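Side-chain contacts in hypothetical protein TTMA177 (Thermus thermophilus phage TMA, PDB 2ZDJ), which is of unknown function but folds as a small cystatin-like alpha+beta protein, with one helix packed on an antiparallel sheet: residues A[15-18]-A[22-25]; A[25-30]-A[34-39]; A[39-44]-A[49-54]. All coordinates share one frame; numbering follows the deposited sequence.

The three contacts overlap in sequence: Ala25 belongs to both contact 1 and contact 2, and Leu39 to both contact 2 and contact 3. Contacts 1 and 2 attach helix 20-30 to the sheet, first at strand 15-17 and then at the chain leading into strand 38-44. Contact 3 is the hairpin that carries the sheet onward. Their centres lie about 7 Å apart for contacts 1 and 2, about 10 Å for 2 and 3, and about 9 Å for 1 and 3. Leu39 joins them all: its O accepts from Ile17 N at 2.8 Å, while its CD1 sits 3.9 Å from Val23 CG1. No active site is known.

Contact 1: residues A[15-18]-A[22-25]; sequences TLIQ and EVKA
Glu22 lays its side chain across Ile17, the two running at about a right angle, and every side-chain atom of the glutamate finds the isoleucine. Starting at the helix, Glu22 CB is 4.0 Å from Ile17 CG2. The next atom, CG, lies 3.9 Å from the same methyl. CD keeps that spacing, and OE2 is again 3.9 Å from Ile17 CG2, so one methyl group is followed from the root of the glutamate to its end. The other oxygen, OE1, departs from this pattern and meets Ile17 CD1 at 3.9 Å. This long overlap is possible because Glu22 CG stands anti to the backbone N (chi1 -173°) and the chain stays extended beyond it, reaching over the branched side chain.

Ile17 CG2 has a second neighbour. Val23 brings its CG2 to 3.9 Å from it, the two side chains passing each other in opposite directions, and the same valine methyl also lies 3.9 Å from Ile17 O. Ile17 CG2, anti to its own backbone N, is thus met by Glu22 along its length and by a methyl of Val23. Val23 is the buried member of the group and goes on to touch Leu39 of strand 38-44, while Ile17 also packs on Val41. Gln18 points elsewhere, its NE2 bonded to Phe57 O.

The contact joins the end of strand 15-17 to the first turns of helix 20-30 across a very short connection. No hydrogen bond or salt bridge crosses it, although both the CB-CG stem and the carboxylate of Glu22 lie against the isoleucine. Cohesion here probably comes from dispersion and from partial shielding of hydrocarbon from water.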
ATOM      1  N   THR A  15       1.142   3.481   7.050  1.00 24.65           N
ATOM      2  CA  THR A  15      -0.071   2.973   7.690  1.00 27.40           C
ATOM      3  C   THR A  15      -0.679   1.841   6.852  1.00 23.46           C
ATOM      4  O   THR A  15      -0.747   1.925   5.626  1.00 25.24           O
ATOM      5  CB  THR A  15      -1.099   4.087   7.861  1.00 31.48           C
ATOM      6  OG1 THR A  15      -0.585   5.056   8.780  1.00 41.89           O
ATOM      7  CG2 THR A  15      -2.406   3.534   8.396  1.00 35.61           C
ATOM      8  N   LEU A  16      -1.093   0.772   7.526  1.00 25.20           N
ATOM      9  CA  LEU A  16      -1.683  -0.382   6.866  1.00 25.50           C
ATOM     10  C   LEU A  16      -3.170  -0.177   6.626  1.00 24.71           C
ATOM     11  O   LEU A  16      -3.886   0.290   7.505  1.00 26.33           O
ATOM     12  CB  LEU A  16      -1.470  -1.632   7.715  1.00 23.57           C
ATOM     13  CG  LEU A  16      -2.109  -2.933   7.215  1.00 24.79           C
ATOM     14  CD1 LEU A  16      -1.385  -3.420   5.979  1.00 19.31           C
ATOM     15  CD2 LEU A  16      -2.033  -3.993   8.314  1.00 23.42           C
ATOM     16  N   ILE A  17      -3.624  -0.513   5.424  1.00 21.09           N
ATOM     17  CA  ILE A  17      -5.030  -0.388   5.069  1.00 22.79           C
ATOM     18  C   ILE A  17      -5.485  -1.773   4.629  1.00 24.86           C
ATOM     19  O   ILE A  17      -4.919  -2.348   3.689  1.00 22.48           O
ATOM     20  CB  ILE A  17      -5.255   0.586   3.877  1.00 25.06           C
ATOM     21  CG1 ILE A  17      -4.674   1.970   4.187  1.00 26.06           C
ATOM     22  CG2 ILE A  17      -6.732   0.673   3.555  1.00 24.98           C
ATOM     23  CD1 ILE A  17      -5.266   2.646   5.345  1.00 24.49           C
ATOM     24  N   GLN A  18      -6.488  -2.312   5.315  1.00 24.05           N
ATOM     25  CA  GLN A  18      -7.018  -3.632   4.977  1.00 31.12           C
ATOM     26  C   GLN A  18      -8.489  -3.602   4.585  1.00 25.68           C
ATOM     27  O   GLN A  18      -8.964  -4.497   3.902  1.00 23.82           O
ATOM     28  CB  GLN A  18      -6.825  -4.610   6.142  1.00 25.59           C
ATOM     29  CG  GLN A  18      -5.389  -5.086   6.321  1.00 33.74           C
ATOM     30  CD  GLN A  18      -5.222  -6.034   7.500  1.00 34.52           C
ATOM     31  OE1 GLN A  18      -5.489  -5.670   8.645  1.00 30.63           O
ATOM     32  NE2 GLN A  18      -4.774  -7.257   7.223  1.00 31.09           N
ATOM     33  N   GLU A  22     -11.966   0.597   1.450  1.00 26.90           N
ATOM     34  CA  GLU A  22     -11.035   1.711   1.425  1.00 28.19           C
ATOM     35  C   GLU A  22      -9.909   1.431   0.439  1.00 25.26           C
ATOM     36  O   GLU A  22      -9.352   2.344  -0.157  1.00 26.51           O
ATOM     37  CB  GLU A  22     -10.455   1.975   2.813  1.00 33.10           C
ATOM     38  CG  GLU A  22      -9.618   3.243   2.855  1.00 35.24           C
ATOM     39  CD  GLU A  22      -9.182   3.618   4.250  1.00 34.21           C
ATOM     40  OE1 GLU A  22      -8.513   4.658   4.386  1.00 30.98           O
ATOM     41  OE2 GLU A  22      -9.507   2.880   5.206  1.00 34.62           O
ATOM     42  N   VAL A  23      -9.581   0.157   0.265  1.00 25.23           N
ATOM     43  CA  VAL A  23      -8.524  -0.221  -0.657  1.00 23.21           C
ATOM     44  C   VAL A  23      -9.039   0.118  -2.042  1.00 21.96           C
ATOM     45  O   VAL A  23      -8.356   0.771  -2.839  1.00 18.14           O
ATOM     46  CB  VAL A  23      -8.207  -1.729  -0.527  1.00 26.13           C
ATOM     47  CG1 VAL A  23      -7.295  -2.191  -1.665  1.00 26.82           C
ATOM     48  CG2 VAL A  23      -7.538  -1.989   0.832  1.00 19.26           C
ATOM     49  N   LYS A  24     -10.274  -0.288  -2.302  1.00 24.51           N
ATOM     50  CA  LYS A  24     -10.911  -0.031  -3.586  1.00 25.11           C
ATOM     51  C   LYS A  24     -10.970   1.469  -3.886  1.00 24.44           C
ATOM     52  O   LYS A  24     -10.675   1.899  -4.999  1.00 21.62           O
ATOM     53  CB  LYS A  24     -12.322  -0.625  -3.590  1.00 28.49           C
ATOM     54  CG  LYS A  24     -13.027  -0.530  -4.938  1.00 42.80           C
ATOM     55  CD  LYS A  24     -14.342  -1.311  -4.948  1.00 48.51           C
ATOM     56  CE  LYS A  24     -14.969  -1.310  -6.337  1.00 49.49           C
ATOM     57  NZ  LYS A  24     -16.258  -2.046  -6.364  1.00 52.88           N
ATOM     58  N   ALA A  25     -11.361   2.265  -2.893  1.00 23.23           N
ATOM     59  CA  ALA A  25     -11.449   3.713  -3.075  1.00 23.34           C
ATOM     60  C   ALA A  25     -10.081   4.270  -3.437  1.00 15.84           C
ATOM     61  O   ALA A  25      -9.948   5.012  -4.397  1.00 17.82           O
ATOM     62  CB  ALA A  25     -11.965   4.391  -1.794  1.00 12.07           C
TER

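Contact 2: residues A[25-30]-A[34-39]; sequences AILEYI and EEPHAL
Ile26, which meets Leu39 across this contact, accepts at its carbonyl O from Ile30 N at 2.9 Å, and Tyr29 N reaches Ala25 O at the same distance. These are helical i to i+4 bonds, and they leave the side chains to deal with the other segment, to which no hydrogen bond is made.

Leu39 CD1 is set against the base of Ile26, 3.8 Å from CB and 4.0 Å from CG2, with CG1 slightly farther off. One methyl therefore nests where the isoleucine branches, and the two side chains pass in opposite directions. Leu39 gets there with CG anti to its carbonyl carbon (chi1 -58°) and an extended chi2 of 172°, which sends CD1 up to the helix. Ile26 is shared: it also touches Tyr48 and Val51 of strand 47-54.

One residue on, Leu27 spreads both methyls over the chain entering the strand. CD2 comes to 3.8 Å from Pro36 CD and CD1 to 3.9 Å from the same atom, so the proline is met at its CD corner by the fork of the leucine. CD1 also lies 3.5 Å from Glu34 O, a van der Waals contact between a methyl and a backbone carbonyl oxygen. More loosely, Leu27 CD2 is 4.4 Å from Leu39 CD2. Glu34 turns its carboxylate away from the helix, and its N is bonded to Ser32 OG. Beyond the two segments, Leu68 near the C-terminus packs on Leu27 and Ile30.

With the apolar side of helix 20-30 laid on Leu39 and Val51, the contact shows the helix-on-antiparallel-sheet packing expected of a cystatin-like alpha+beta fold.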
ATOM      1  N   ALA A  25     -11.361   2.265  -2.893  1.00 23.23           N
ATOM      2  CA  ALA A  25     -11.449   3.713  -3.075  1.00 23.34           C
ATOM      3  C   ALA A  25     -10.081   4.270  -3.437  1.00 15.84           C
ATOM      4  O   ALA A  25      -9.948   5.012  -4.397  1.00 17.82           O
ATOM      5  CB  ALA A  25     -11.965   4.391  -1.794  1.00 12.07           C
ATOM      6  N   ILE A  26      -9.066   3.899  -2.663  1.00 17.94           N
ATOM      7  CA  ILE A  26      -7.707   4.380  -2.910  1.00 21.46           C
ATOM      8  C   ILE A  26      -7.247   4.028  -4.326  1.00 16.64           C
ATOM      9  O   ILE A  26      -6.783   4.893  -5.056  1.00 13.58           O
ATOM     10  CB  ILE A  26      -6.680   3.765  -1.917  1.00 21.95           C
ATOM     11  CG1 ILE A  26      -7.134   3.961  -0.467  1.00 22.04           C
ATOM     12  CG2 ILE A  26      -5.311   4.385  -2.140  1.00  9.34           C
ATOM     13  CD1 ILE A  26      -7.284   5.368  -0.064  1.00 35.79           C
ATOM     14  N   LEU A  27      -7.372   2.752  -4.694  1.00 17.39           N
ATOM     15  CA  LEU A  27      -6.963   2.298  -6.014  1.00 19.40           C
ATOM     16  C   LEU A  27      -7.622   3.140  -7.118  1.00 22.30           C
ATOM     17  O   LEU A  27      -6.962   3.519  -8.084  1.00 14.57           O
ATOM     18  CB  LEU A  27      -7.308   0.807  -6.204  1.00 18.58           C
ATOM     19  CG  LEU A  27      -6.625  -0.247  -5.314  1.00 20.44           C
ATOM     20  CD1 LEU A  27      -7.268  -1.612  -5.533  1.00 13.71           C
ATOM     21  CD2 LEU A  27      -5.144  -0.316  -5.629  1.00 20.29           C
ATOM     22  N   GLU A  28      -8.909   3.457  -6.975  1.00 19.75           N
ATOM     23  CA  GLU A  28      -9.580   4.255  -8.004  1.00 22.28           C
ATOM     24  C   GLU A  28      -9.032   5.668  -7.994  1.00 22.72           C
ATOM     25  O   GLU A  28      -8.865   6.293  -9.043  1.00 19.09           O
ATOM     26  CB  GLU A  28     -11.099   4.299  -7.777  1.00 23.47           C
ATOM     27  CG  GLU A  28     -11.780   2.971  -7.981  1.00 45.02           C
ATOM     28  CD  GLU A  28     -13.288   3.101  -8.074  1.00 53.99           C
ATOM     29  OE1 GLU A  28     -13.970   2.050  -8.040  1.00 52.83           O
ATOM     30  OE2 GLU A  28     -13.784   4.249  -8.189  1.00 54.90           O
ATOM     31  N   TYR A  29      -8.767   6.166  -6.792  1.00 16.51           N
ATOM     32  CA  TYR A  29      -8.220   7.499  -6.615  1.00 16.62           C
ATOM     33  C   TYR A  29      -6.921   7.622  -7.414  1.00 21.14           C
ATOM     34  O   TYR A  29      -6.742   8.549  -8.204  1.00 17.60           O
ATOM     35  CB  TYR A  29      -7.933   7.743  -5.133  1.00 18.61           C
ATOM     36  CG  TYR A  29      -7.348   9.103  -4.823  1.00 13.94           C
ATOM     37  CD1 TYR A  29      -8.024  10.275  -5.179  1.00 21.10           C
ATOM     38  CD2 TYR A  29      -6.129   9.220  -4.165  1.00 20.41           C
ATOM     39  CE1 TYR A  29      -7.498  11.528  -4.884  1.00 16.30           C
ATOM     40  CE2 TYR A  29      -5.589  10.465  -3.864  1.00 20.23           C
ATOM     41  CZ  TYR A  29      -6.277  11.617  -4.225  1.00 20.07           C
ATOM     42  OH  TYR A  29      -5.743  12.848  -3.922  1.00 24.31           O
ATOM     43  N   ILE A  30      -6.018   6.671  -7.219  1.00 21.38           N
ATOM     44  CA  ILE A  30      -4.742   6.720  -7.913  1.00 22.50           C
ATOM     45  C   ILE A  30      -4.792   6.155  -9.325  1.00 22.73           C
ATOM     46  O   ILE A  30      -3.801   6.192 -10.050  1.00 20.63           O
ATOM     47  CB  ILE A  30      -3.655   6.005  -7.106  1.00 18.97           C
ATOM     48  CG1 ILE A  30      -3.933   4.510  -7.044  1.00 14.70           C
ATOM     49  CG2 ILE A  30      -3.601   6.597  -5.705  1.00 16.64           C
ATOM     50  CD1 ILE A  30      -2.818   3.723  -6.362  1.00 17.89           C
ATOM     51  N   GLU A  34      -4.430  -2.522 -10.528  1.00 25.19           N
ATOM     52  CA  GLU A  34      -3.891  -3.611  -9.718  1.00 23.67           C
ATOM     53  C   GLU A  34      -4.927  -4.005  -8.677  1.00 25.41           C
ATOM     54  O   GLU A  34      -5.779  -3.195  -8.303  1.00 30.94           O
ATOM     55  CB  GLU A  34      -2.588  -3.185  -9.032  1.00 22.07           C
ATOM     56  CG  GLU A  34      -1.454  -2.770  -9.986  1.00 25.61           C
ATOM     57  CD  GLU A  34      -1.073  -3.871 -10.965  1.00 35.73           C
ATOM     58  OE1 GLU A  34      -1.021  -5.046 -10.541  1.00 35.32           O
ATOM     59  OE2 GLU A  34      -0.815  -3.560 -12.152  1.00 33.88           O
ATOM     60  N   GLU A  35      -4.851  -5.236  -8.191  1.00 23.00           N
ATOM     61  CA  GLU A  35      -5.833  -5.688  -7.222  1.00 23.64           C
ATOM     62  C   GLU A  35      -5.255  -6.238  -5.928  1.00 20.98           C
ATOM     63  O   GLU A  35      -5.539  -7.364  -5.529  1.00 24.84           O
ATOM     64  CB  GLU A  35      -6.747  -6.726  -7.884  1.00 28.96           C
ATOM     65  CG  GLU A  35      -7.402  -6.203  -9.152  1.00 34.86           C
ATOM     66  CD  GLU A  35      -8.397  -7.173  -9.754  1.00 40.40           C
ATOM     67  OE1 GLU A  35      -8.025  -8.341  -9.991  1.00 47.24           O
ATOM     68  OE2 GLU A  35      -9.553  -6.762  -9.998  1.00 46.49           O
ATOM     69  N   PRO A  36      -4.448  -5.434  -5.234  1.00 21.04           N
ATOM     70  CA  PRO A  36      -3.875  -5.924  -3.979  1.00 22.22           C
ATOM     71  C   PRO A  36      -4.991  -6.130  -2.945  1.00 24.08           C
ATOM     72  O   PRO A  36      -6.116  -5.672  -3.144  1.00 26.57           O
ATOM     73  CB  PRO A  36      -2.916  -4.808  -3.594  1.00 17.76           C
ATOM     74  CG  PRO A  36      -3.667  -3.578  -4.060  1.00 19.38           C
ATOM     75  CD  PRO A  36      -4.151  -4.005  -5.436  1.00 17.60           C
ATOM     76  N   HIS A  37      -4.690  -6.825  -1.855  1.00 21.06           N
ATOM     77  CA  HIS A  37      -5.697  -7.059  -0.825  1.00 26.76           C
ATOM     78  C   HIS A  37      -5.394  -6.290   0.455  1.00 25.35           C
ATOM     79  O   HIS A  37      -6.098  -6.414   1.447  1.00 32.60           O
ATOM     80  CB  HIS A  37      -5.814  -8.557  -0.519  1.00 40.46           C
ATOM     81  CG  HIS A  37      -6.377  -9.360  -1.649  1.00 44.25           C
ATOM     82  ND1 HIS A  37      -7.544  -9.015  -2.297  1.00 52.51           N
ATOM     83  CD2 HIS A  37      -5.943 -10.500  -2.239  1.00 47.01           C
ATOM     84  CE1 HIS A  37      -7.805  -9.907  -3.236  1.00 50.10           C
ATOM     85  NE2 HIS A  37      -6.849 -10.818  -3.221  1.00 44.91           N
ATOM     86  N   ALA A  38      -4.340  -5.487   0.419  1.00 25.19           N
ATOM     87  CA  ALA A  38      -3.950  -4.671   1.556  1.00 28.20           C
ATOM     88  C   ALA A  38      -2.965  -3.647   1.031  1.00 28.06           C
ATOM     89  O   ALA A  38      -2.199  -3.921   0.097  1.00 26.41           O
ATOM     90  CB  ALA A  38      -3.304  -5.515   2.635  1.00 26.29           C
ATOM     91  N   LEU A  39      -2.996  -2.467   1.623  1.00 24.81           N
ATOM     92  CA  LEU A  39      -2.115  -1.396   1.200  1.00 17.66           C
ATOM     93  C   LEU A  39      -1.313  -0.851   2.360  1.00 21.17           C
ATOM     94  O   LEU A  39      -1.690  -0.997   3.519  1.00 18.85           O
ATOM     95  CB  LEU A  39      -2.938  -0.258   0.602  1.00 21.81           C
ATOM     96  CG  LEU A  39      -3.847  -0.578  -0.588  1.00 22.43           C
ATOM     97  CD1 LEU A  39      -4.713   0.620  -0.900  1.00 18.88           C
ATOM     98  CD2 LEU A  39      -2.993  -0.954  -1.803  1.00 18.75           C
TER

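Contact 3: residues A[39-44]-A[49-54]; sequences LFVKVG and EEVWGI
Phe40 and Trp52 form the tight middle of this pairing: Phe40 N gives to Trp52 O, and Trp52 N to Phe40 O, both at 2.8 Å. Their CB atoms lie 4.2 Å apart, and Phe10 joins the two rings, stacked on Phe40 and edge-to-face with Trp52. The indole N-H is held too: NE1 donates to Glu50 OE1 at 3.0 Å, nearly straight (166°) and in the ring plane, onto the anti lone pair. Tyr14 OH is bonded to the same oxygen, so OE1 is gripped by two partners. On the other face, under helix 20-30, Val41 CG1 meets Val51 CG2 at 4.1 Å, and Leu39 CD2 rests on Gly53 CA at 3.9 Å.

Strands 38-44 and 47-54 make an antiparallel beta hairpin, interrupted by a classic bulge in which Glu49 and Glu50 both face Lys42. Lys42 O accepts from each, Glu49 N at 2.7 Å and Glu50 N at 3.1 Å.

At the bulge the contact opens toward solvent on the side of Glu49, whose side chain is exposed. It bends at chi2 (64°), and a water links its OE1 to Gly44 O, donating to both.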
ATOM      1  N   LEU A  39      -2.996  -2.467   1.623  1.00 24.81           N
ATOM      2  CA  LEU A  39      -2.115  -1.396   1.200  1.00 17.66           C
ATOM      3  C   LEU A  39      -1.313  -0.851   2.360  1.00 21.17           C
ATOM      4  O   LEU A  39      -1.690  -0.997   3.519  1.00 18.85           O
ATOM      5  CB  LEU A  39      -2.938  -0.258   0.602  1.00 21.81           C
ATOM      6  CG  LEU A  39      -3.847  -0.578  -0.588  1.00 22.43           C
ATOM      7  CD1 LEU A  39      -4.713   0.620  -0.900  1.00 18.88           C
ATOM      8  CD2 LEU A  39      -2.993  -0.954  -1.803  1.00 18.75           C
ATOM      9  N   PHE A  40      -0.176  -0.257   2.026  1.00 18.98           N
ATOM     10  CA  PHE A  40       0.679   0.402   2.990  1.00 19.69           C
ATOM     11  C   PHE A  40       0.708   1.787   2.370  1.00 20.90           C
ATOM     12  O   PHE A  40       1.117   1.960   1.212  1.00 16.92           O
ATOM     13  CB  PHE A  40       2.073  -0.223   3.016  1.00 22.78           C
ATOM     14  CG  PHE A  40       2.181  -1.430   3.912  1.00 22.69           C
ATOM     15  CD1 PHE A  40       2.326  -1.278   5.284  1.00 19.92           C
ATOM     16  CD2 PHE A  40       2.145  -2.715   3.381  1.00 31.02           C
ATOM     17  CE1 PHE A  40       2.438  -2.391   6.123  1.00 25.20           C
ATOM     18  CE2 PHE A  40       2.255  -3.841   4.211  1.00 29.69           C
ATOM     19  CZ  PHE A  40       2.403  -3.677   5.581  1.00 28.49           C
ATOM     20  N   VAL A  41       0.232   2.772   3.113  1.00 15.70           N
ATOM     21  CA  VAL A  41       0.191   4.116   2.574  1.00 17.77           C
ATOM     22  C   VAL A  41       0.958   5.110   3.424  1.00 20.73           C
ATOM     23  O   VAL A  41       0.974   5.019   4.651  1.00 19.55           O
ATOM     24  CB  VAL A  41      -1.265   4.630   2.477  1.00 18.58           C
ATOM     25  CG1 VAL A  41      -2.089   3.758   1.544  1.00 13.86           C
ATOM     26  CG2 VAL A  41      -1.887   4.630   3.857  1.00 20.24           C
ATOM     27  N   LYS A  42       1.618   6.053   2.766  1.00 17.14           N
ATOM     28  CA  LYS A  42       2.302   7.098   3.498  1.00 16.83           C
ATOM     29  C   LYS A  42       1.489   8.332   3.169  1.00 15.29           C
ATOM     30  O   LYS A  42       1.315   8.692   2.002  1.00 15.50           O
ATOM     31  CB  LYS A  42       3.745   7.279   3.043  1.00 18.39           C
ATOM     32  CG  LYS A  42       4.346   8.612   3.502  1.00 29.54           C
ATOM     33  CD  LYS A  42       5.821   8.508   3.865  1.00 27.64           C
ATOM     34  CE  LYS A  42       6.659   7.934   2.743  1.00 31.05           C
ATOM     35  NZ  LYS A  42       8.089   7.826   3.132  1.00 20.55           N
ATOM     36  N   VAL A  43       0.970   8.965   4.206  1.00 16.45           N
ATOM     37  CA  VAL A  43       0.162  10.154   4.035  1.00 18.70           C
ATOM     38  C   VAL A  43       1.047  11.375   4.210  1.00 19.39           C
ATOM     39  O   VAL A  43       1.835  11.447   5.151  1.00 22.10           O
ATOM     40  CB  VAL A  43      -0.988  10.166   5.061  1.00 20.73           C
ATOM     41  CG1 VAL A  43      -1.807  11.446   4.924  1.00 21.62           C
ATOM     42  CG2 VAL A  43      -1.878   8.941   4.835  1.00 19.12           C
ATOM     43  N   GLY A  44       0.937  12.322   3.284  1.00 20.01           N
ATOM     44  CA  GLY A  44       1.747  13.523   3.377  1.00 22.14           C
ATOM     45  C   GLY A  44       1.013  14.780   2.946  1.00 26.10           C
ATOM     46  O   GLY A  44       0.452  14.823   1.854  1.00 29.36           O
ATOM     47  N   GLU A  49       0.975  10.324  -0.154  1.00 22.89           N
ATOM     48  CA  GLU A  49       2.287  10.518  -0.761  1.00 18.91           C
ATOM     49  C   GLU A  49       2.805   9.236  -1.404  1.00 15.57           C
ATOM     50  O   GLU A  49       3.505   9.268  -2.419  1.00 16.45           O
ATOM     51  CB  GLU A  49       3.277  11.000   0.294  1.00 24.13           C
ATOM     52  CG  GLU A  49       4.622  11.423  -0.269  1.00 33.01           C
ATOM     53  CD  GLU A  49       4.513  12.628  -1.181  1.00 36.93           C
ATOM     54  OE1 GLU A  49       3.879  13.630  -0.774  1.00 33.90           O
ATOM     55  OE2 GLU A  49       5.066  12.571  -2.303  1.00 44.32           O
ATOM     56  N   GLU A  50       2.473   8.103  -0.798  1.00  8.58           N
ATOM     57  CA  GLU A  50       2.883   6.816  -1.330  1.00 14.14           C
ATOM     58  C   GLU A  50       1.785   5.792  -1.105  1.00 16.55           C
ATOM     59  O   GLU A  50       1.023   5.872  -0.133  1.00 18.22           O
ATOM     60  CB  GLU A  50       4.177   6.322  -0.653  1.00 14.12           C
ATOM     61  CG  GLU A  50       5.456   7.021  -1.100  1.00 19.94           C
ATOM     62  CD  GLU A  50       6.701   6.550  -0.332  1.00 27.47           C
ATOM     63  OE1 GLU A  50       6.875   5.329  -0.118  1.00 25.61           O
ATOM     64  OE2 GLU A  50       7.515   7.407   0.047  1.00 26.12           O
ATOM     65  N   VAL A  51       1.692   4.840  -2.022  1.00 14.10           N
ATOM     66  CA  VAL A  51       0.732   3.757  -1.901  1.00 15.45           C
ATOM     67  C   VAL A  51       1.410   2.481  -2.402  1.00 14.21           C
ATOM     68  O   VAL A  51       1.903   2.419  -3.525  1.00 16.17           O
ATOM     69  CB  VAL A  51      -0.563   4.031  -2.716  1.00 15.11           C
ATOM     70  CG1 VAL A  51      -1.511   2.856  -2.601  1.00 13.35           C
ATOM     71  CG2 VAL A  51      -1.249   5.290  -2.194  1.00 17.42           C
ATOM     72  N   TRP A  52       1.457   1.472  -1.546  1.00 18.68           N
ATOM     73  CA  TRP A  52       2.068   0.199  -1.910  1.00 18.17           C
ATOM     74  C   TRP A  52       1.083  -0.923  -1.651  1.00 19.49           C
ATOM     75  O   TRP A  52       0.291  -0.855  -0.714  1.00 22.44           O
ATOM     76  CB  TRP A  52       3.290  -0.088  -1.046  1.00 14.66           C
ATOM     77  CG  TRP A  52       4.390   0.887  -1.122  1.00 12.85           C
ATOM     78  CD1 TRP A  52       4.415   2.146  -0.594  1.00 16.12           C
ATOM     79  CD2 TRP A  52       5.690   0.652  -1.666  1.00 17.00           C
ATOM     80  NE1 TRP A  52       5.657   2.708  -0.770  1.00 13.49           N
ATOM     81  CE2 TRP A  52       6.460   1.811  -1.426  1.00 20.98           C
ATOM     82  CE3 TRP A  52       6.284  -0.433  -2.331  1.00 22.45           C
ATOM     83  CZ2 TRP A  52       7.800   1.919  -1.828  1.00 25.65           C
ATOM     84  CZ3 TRP A  52       7.618  -0.328  -2.731  1.00 23.58           C
ATOM     85  CH2 TRP A  52       8.361   0.843  -2.476  1.00 25.94           C
ATOM     86  N   GLY A  53       1.148  -1.979  -2.450  1.00 21.37           N
ATOM     87  CA  GLY A  53       0.247  -3.085  -2.205  1.00 16.39           C
ATOM     88  C   GLY A  53       0.936  -4.424  -2.063  1.00 14.65           C
ATOM     89  O   GLY A  53       2.066  -4.614  -2.517  1.00 19.15           O
ATOM     90  N   ILE A  54       0.263  -5.340  -1.379  1.00 20.45           N
ATOM     91  CA  ILE A  54       0.752  -6.695  -1.223  1.00 23.16           C
ATOM     92  C   ILE A  54      -0.444  -7.527  -1.638  1.00 26.59           C
ATOM     93  O   ILE A  54      -1.594  -7.137  -1.406  1.00 23.64           O
ATOM     94  CB  ILE A  54       1.206  -7.050   0.236  1.00 26.10           C
ATOM     95  CG1 ILE A  54       0.042  -6.994   1.223  1.00 25.47           C
ATOM     96  CG2 ILE A  54       2.328  -6.124   0.667  1.00 26.80           C
ATOM     97  CD1 ILE A  54      -0.303  -5.626   1.686  1.00 37.40           C
TER
HETATM   98  O   HOH W   1       1.385  14.435  -0.803  1.00 33.87           O